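Local coordinates for protein endoglucanase 1 (Humicola insolens, PDB 6YP1) that cuts internal beta-1,4-glucosidic bonds in cellulose, lichenin and cereal beta-D-glucans as a secreted endoglucanase of glycoside hydrolase family 7, at residues C195-D199 against V210-C215; F230-D235 against R321-L326. One frame throughout, in Å; residues are numbered along the deposited sequence.

Contact 1: residues C195-D199 against V210-C215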
loop_
_atom_site.group_PDB
_atom_site.type_symbol
_atom_site.label_atom_id
_atom_site.label_comp_id
_atom_site.label_asym_id
_atom_site.label_seq_id
_atom_site.Cartn_x
_atom_site.Cartn_y
_atom_site.Cartn_z
ATOM N N CYS A 195 -8.986 -8.457 -1.697
ATOM C CA CYS A 195 -9.802 -7.531 -0.895
ATOM C C CYS A 195 -9.774 -6.144 -1.516
ATOM O O CYS A 195 -8.847 -5.788 -2.262
ATOM C CB CYS A 195 -9.394 -7.462 0.582
ATOM S SG CYS A 195 -7.675 -6.958 0.873
ATOM N N ASN A 196 -10.750 -5.343 -1.118
ATOM C CA ASN A 196 -10.812 -3.921 -1.413
ATOM C C ASN A 196 -9.479 -3.270 -1.016
ATOM O O ASN A 196 -8.897 -3.590 0.032
ATOM C CB ASN A 196 -11.940 -3.262 -0.604
ATOM C CG ASN A 196 -13.319 -3.513 -1.180
ATOM O OD1 ASN A 196 -13.749 -2.800 -2.113
ATOM N ND2 ASN A 196 -14.069 -4.393 -0.623
ATOM N N GLU A 197 -9.057 -2.310 -1.837
ATOM C CA GLU A 197 -7.741 -1.694 -1.713
ATOM C C GLU A 197 -7.866 -0.231 -2.113
ATOM O O GLU A 197 -8.291 0.064 -3.212
ATOM C CB GLU A 197 -6.757 -2.413 -2.580
ATOM C CG GLU A 197 -5.347 -1.835 -2.569
ATOM C CD GLU A 197 -4.411 -2.419 -3.599
ATOM O OE1 GLU A 197 -4.751 -3.486 -4.167
ATOM O OE2 GLU A 197 -3.290 -1.913 -3.777
ATOM N N MET A 198 -7.462 0.671 -1.195
ATOM C CA MET A 198 -7.443 2.110 -1.525
ATOM C C MET A 198 -5.963 2.509 -1.661
ATOM O O MET A 198 -5.243 2.584 -0.670
ATOM C CB MET A 198 -8.127 2.932 -0.444
ATOM C CG MET A 198 -7.925 4.428 -0.598
ATOM S SD MET A 198 -8.720 5.046 -2.132
ATOM C CE MET A 198 -7.587 6.354 -2.579
ATOM N N ASP A 199 -5.534 2.757 -2.903
ATOM C CA ASP A 199 -4.147 3.181 -3.139
ATOM C C ASP A 199 -4.071 4.673 -2.968
ATOM O O ASP A 199 -4.271 5.465 -3.899
ATOM C CB ASP A 199 -3.655 2.732 -4.523
ATOM C CG ASP A 199 -3.560 1.239 -4.625
ATOM O OD1 ASP A 199 -3.150 0.623 -3.542
ATOM O OD2 ASP A 199 -3.828 0.667 -5.638
ATOM N N VAL A 210 -3.068 8.117 -7.624
ATOM C CA VAL A 210 -4.024 7.747 -6.571
ATOM C C VAL A 210 -5.062 6.829 -7.223
ATOM O O VAL A 210 -5.499 7.113 -8.344
ATOM C CB VAL A 210 -4.729 9.008 -6.011
ATOM C CG1 VAL A 210 -5.709 8.637 -4.912
ATOM C CG2 VAL A 210 -3.756 10.052 -5.550
ATOM N N ALA A 211 -5.478 5.755 -6.527
ATOM C CA ALA A 211 -6.521 4.921 -7.133
ATOM C C ALA A 211 -7.277 4.107 -6.106
ATOM O O ALA A 211 -6.683 3.215 -5.477
ATOM C CB ALA A 211 -5.983 3.962 -8.171
ATOM N N PRO A 212 -8.593 4.269 -5.994
ATOM C CA PRO A 212 -9.413 3.273 -5.317
ATOM C C PRO A 212 -9.591 2.038 -6.217
ATOM O O PRO A 212 -9.738 2.168 -7.426
ATOM C CB PRO A 212 -10.721 4.034 -5.086
ATOM C CG PRO A 212 -10.829 4.960 -6.257
ATOM C CD PRO A 212 -9.393 5.399 -6.502
ATOM N N HIS A 213 -9.626 0.870 -5.559
ATOM C CA HIS A 213 -9.897 -0.428 -6.233
ATOM C C HIS A 213 -10.991 -1.148 -5.455
ATOM O O HIS A 213 -10.770 -1.547 -4.291
ATOM C CB HIS A 213 -8.649 -1.344 -6.244
ATOM C CG HIS A 213 -7.494 -0.855 -7.020
ATOM N ND1 HIS A 213 -7.020 -1.505 -8.151
ATOM C CD2 HIS A 213 -6.630 0.186 -6.799
ATOM C CE1 HIS A 213 -5.939 -0.866 -8.609
ATOM N NE2 HIS A 213 -5.670 0.160 -7.808
ATOM N N THR A 214 -12.128 -1.352 -6.055
ATOM C CA THR A 214 -13.249 -2.069 -5.405
ATOM C C THR A 214 -13.163 -3.557 -5.629
ATOM O O THR A 214 -12.644 -4.079 -6.657
ATOM C CB THR A 214 -14.570 -1.495 -5.920
ATOM O OG1 THR A 214 -14.506 -1.540 -7.346
ATOM C CG2 THR A 214 -14.815 -0.130 -5.372
ATOM N N CYS A 215 -13.755 -4.314 -4.710
ATOM C CA CYS A 215 -14.134 -5.699 -4.884
ATOM C C CYS A 215 -15.568 -5.856 -4.449
ATOM O O CYS A 215 -16.004 -5.109 -3.577
ATOM C CB CYS A 215 -13.260 -6.632 -4.070
ATOM S SG CYS A 215 -11.476 -6.482 -4.312
#
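Val210 packs against the methyl end of Met198, its CG1 3.8 Å from Met198 CE, and its CA makes a 3.5 Å CA-H...O contact with Asp199 O. Ala211 forms a hydrogen-bonded antiparallel pair with Asp199, Ala211 N to Asp199 O and Asp199 N to Ala211 O both 2.9 Å; its small methyl, CB 3.8 Å from His213 NE2, fits beside the imidazole on the face they share with Asp199. Pro212 occupies a non-hydrogen-bonded site opposite Met198, so its missing amide hydrogen costs this pairing nothing, and its CB packs 3.7 Å from Met198 SD, both side chains facing Ile283. The two strands form a hairpin in the curved beta-sandwich of GH7 enzymes, whose concave side carries the active site. The face bearing Glu197, the nucleophile, also presents Asp199, close to the proton donor Glu202. His213 N reaches Glu197 O at 2.8 Å, Glu197 N reaches His213 O at 3.1 Å, and His213 ND1 is hydrogen-bonded to Asp235 O. Thr214 turns its CB away, its hydroxyl hydrogen-bonded to Tyr323 O. Cys215 N then bonds Asn196 OD1 at 3.0 Å, an amide standing in for a backbone carbonyl, while Cys215 SG forms a disulfide with Cys234.

Contact 2: residues F230-D235 against R321-L326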
loop_
_atom_site.group_PDB
_atom_site.type_symbol
_atom_site.label_atom_id
_atom_site.label_comp_id
_atom_site.label_asym_id
_atom_site.label_seq_id
_atom_site.Cartn_x
_atom_site.Cartn_y
_atom_site.Cartn_z
ATOM N N PHE A 230 -9.221 -10.775 -14.456
ATOM C CA PHE A 230 -9.627 -9.377 -14.715
ATOM C C PHE A 230 -11.156 -9.236 -14.647
ATOM O O PHE A 230 -11.640 -8.208 -14.169
ATOM C CB PHE A 230 -9.114 -8.935 -16.076
ATOM C CG PHE A 230 -9.348 -7.473 -16.319
ATOM C CD1 PHE A 230 -8.424 -6.560 -15.821
ATOM C CD2 PHE A 230 -10.465 -6.999 -16.965
ATOM C CE1 PHE A 230 -8.584 -5.212 -16.008
ATOM C CE2 PHE A 230 -10.653 -5.624 -17.117
ATOM C CZ PHE A 230 -9.723 -4.773 -16.601
ATOM N N GLU A 231 -11.885 -10.235 -15.121
ATOM C CA GLU A 231 -13.351 -10.178 -15.086
ATOM C C GLU A 231 -13.940 -10.732 -13.811
ATOM O O GLU A 231 -15.163 -10.995 -13.739
ATOM C CB GLU A 231 -13.958 -10.840 -16.333
ATOM C CG GLU A 231 -13.546 -10.171 -17.632
ATOM C CD GLU A 231 -14.039 -8.756 -17.871
ATOM O OE1 GLU A 231 -14.960 -8.264 -17.142
ATOM O OE2 GLU A 231 -13.423 -8.085 -18.772
ATOM N N GLY A 232 -13.141 -10.840 -12.752
ATOM C CA GLY A 232 -13.569 -11.485 -11.497
ATOM C C GLY A 232 -14.045 -10.522 -10.451
ATOM O O GLY A 232 -14.728 -9.539 -10.745
ATOM N N VAL A 233 -13.752 -10.842 -9.199
ATOM C CA VAL A 233 -14.393 -10.215 -8.008
ATOM C C VAL A 233 -13.730 -8.892 -7.598
ATOM O O VAL A 233 -14.305 -8.161 -6.787
ATOM C CB VAL A 233 -14.414 -11.166 -6.808
ATOM C CG1 VAL A 233 -15.241 -12.410 -7.108
ATOM C CG2 VAL A 233 -13.042 -11.525 -6.322
ATOM N N CYS A 234 -12.529 -8.607 -8.112
ATOM C CA CYS A 234 -11.816 -7.373 -7.766
ATOM C C CYS A 234 -11.437 -6.585 -9.017
ATOM O O CYS A 234 -11.233 -7.141 -10.107
ATOM C CB CYS A 234 -10.547 -7.685 -6.952
ATOM S SG CYS A 234 -10.825 -8.162 -5.253
ATOM N N ASP A 235 -11.260 -5.292 -8.793
ATOM C CA ASP A 235 -10.891 -4.299 -9.802
ATOM C C ASP A 235 -9.369 -4.155 -9.831
ATOM O O ASP A 235 -8.786 -3.456 -8.997
ATOM C CB ASP A 235 -11.548 -3.000 -9.417
ATOM C CG ASP A 235 -11.054 -1.761 -10.102
ATOM O OD1 ASP A 235 -10.562 -1.928 -11.303
ATOM O OD2 ASP A 235 -11.147 -0.690 -9.528
ATOM N N ARG A 321 -14.194 0.356 -15.632
ATOM C CA ARG A 321 -15.406 -0.447 -15.738
ATOM C C ARG A 321 -15.570 -1.376 -14.543
ATOM O O ARG A 321 -16.681 -1.419 -13.962
ATOM C CB ARG A 321 -15.360 -1.267 -17.055
ATOM C CG ARG A 321 -16.508 -2.235 -17.196
ATOM C CD ARG A 321 -16.585 -2.934 -18.578
ATOM N NE ARG A 321 -15.332 -3.548 -18.918
ATOM C CZ ARG A 321 -15.010 -4.821 -18.588
ATOM N NH1 ARG A 321 -15.812 -5.552 -17.843
ATOM N NH2 ARG A 321 -13.857 -5.307 -18.956
ATOM N N LYS A 322 -14.541 -2.111 -14.195
ATOM C CA LYS A 322 -14.690 -3.003 -13.045
ATOM C C LYS A 322 -14.824 -2.227 -11.748
ATOM O O LYS A 322 -15.557 -2.686 -10.856
ATOM C CB LYS A 322 -13.558 -4.012 -13.013
ATOM C CG LYS A 322 -13.484 -4.979 -14.195
ATOM C CD LYS A 322 -14.649 -6.012 -14.233
ATOM C CE LYS A 322 -14.588 -6.996 -13.058
ATOM N NZ LYS A 322 -15.644 -7.968 -12.974
ATOM N N TYR A 323 -14.157 -1.099 -11.610
ATOM C CA TYR A 323 -14.329 -0.235 -10.437
ATOM C C TYR A 323 -15.820 0.036 -10.215
ATOM O O TYR A 323 -16.342 -0.084 -9.101
ATOM C CB TYR A 323 -13.581 1.093 -10.638
ATOM C CG TYR A 323 -13.837 2.065 -9.540
ATOM C CD1 TYR A 323 -13.176 1.954 -8.354
ATOM C CD2 TYR A 323 -14.710 3.125 -9.675
ATOM C CE1 TYR A 323 -13.364 2.868 -7.352
ATOM C CE2 TYR A 323 -14.916 4.070 -8.688
ATOM C CZ TYR A 323 -14.229 3.954 -7.497
ATOM O OH TYR A 323 -14.288 4.881 -6.513
ATOM N N MET A 324 -16.495 0.477 -11.285
ATOM C CA MET A 324 -17.908 0.825 -11.190
ATOM C C MET A 324 -18.775 -0.387 -10.930
ATOM O O MET A 324 -19.660 -0.370 -10.052
ATOM C CB MET A 324 -18.349 1.536 -12.485
ATOM C CG MET A 324 -17.685 2.885 -12.717
ATOM S SD MET A 324 -17.912 4.111 -11.400
ATOM C CE MET A 324 -19.679 4.385 -11.504
ATOM N N GLU A 325 -18.517 -1.479 -11.610
ATOM C CA GLU A 325 -19.351 -2.679 -11.504
ATOM C C GLU A 325 -19.233 -3.282 -10.105
ATOM O O GLU A 325 -20.270 -3.824 -9.601
ATOM C CB GLU A 325 -18.916 -3.731 -12.514
ATOM C CG GLU A 325 -19.624 -5.010 -12.461
ATOM C CD GLU A 325 -18.868 -6.129 -13.088
ATOM O OE1 GLU A 325 -19.272 -7.229 -12.825
ATOM O OE2 GLU A 325 -18.320 -5.836 -14.013
ATOM N N LEU A 326 -18.094 -3.226 -9.489
ATOM C CA LEU A 326 -17.804 -3.931 -8.226
ATOM C C LEU A 326 -18.108 -3.071 -6.998
ATOM O O LEU A 326 -17.860 -3.528 -5.893
ATOM C CB LEU A 326 -16.394 -4.484 -8.231
ATOM C CG LEU A 326 -16.113 -5.516 -9.284
ATOM C CD1 LEU A 326 -14.635 -5.783 -9.346
ATOM C CD2 LEU A 326 -16.898 -6.820 -9.033
HETATM O O HOH W 1 -11.642 -0.200 -13.144
#
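A mostly polar loop-to-helix contact, set toward the periphery of the protein, fastens the irregular segment 230-235 to the short helix 321-325. At its exposed end Glu231 and Arg321 form a two-pronged salt bridge, Arg321 NH1 to Glu231 OE1 at 2.9 Å and NH2 to OE2 at 2.8 Å; the planar guanidinium matches both carboxylate oxygens at once. Phe230 places CE2 3.7 Å from Arg321 NH2, which lies at the edge of its ring. Lys322 points toward the loop, its long chain carrying NZ to Gly232 O at 2.9 Å and, weakly, to Glu231 O at 3.2 Å. Here a lysine gathers carbonyls of a long loop of the disulfide-rich GH7 scaffold. Deeper in, the branched apolar side chain of Leu326 fills buried space against the main chain of 233-235, with CD1 3.3 Å from Cys234 C. Asp235, whose OD1 also accepts from Gly238 N, packs on the helix directly, OD2 3.2 Å from Tyr323 CB, and is bridged to it by water 1, which donates to Asp235 OD1 (2.7 Å) and accepts from Tyr323 N (3.1 Å).

How the contacts relate
Contact 1 is wholly buried and nearer the centre of the chain, whereas contact 2, its centre about 11 Å from that of contact 1, grades from buried residues to an exposed charged end. The first relies on regular main-chain pairing and sets acidic groups into the catalytic face; the second has no strand pairing and depends on side chains: a salt bridge, a lysine on loop carbonyls, leucine packing and a bridging water. They nevertheless join directly: Cys215 SG and Cys234 SG form a 2.0 Å disulfide, His213 ND1 lies 2.8 Å from Asp235 O in a probable hydrogen bond, and Pro212 CG packs 3.5 Å from Tyr323 CE1. Segment 210-215 thus touches both partners of contact 2.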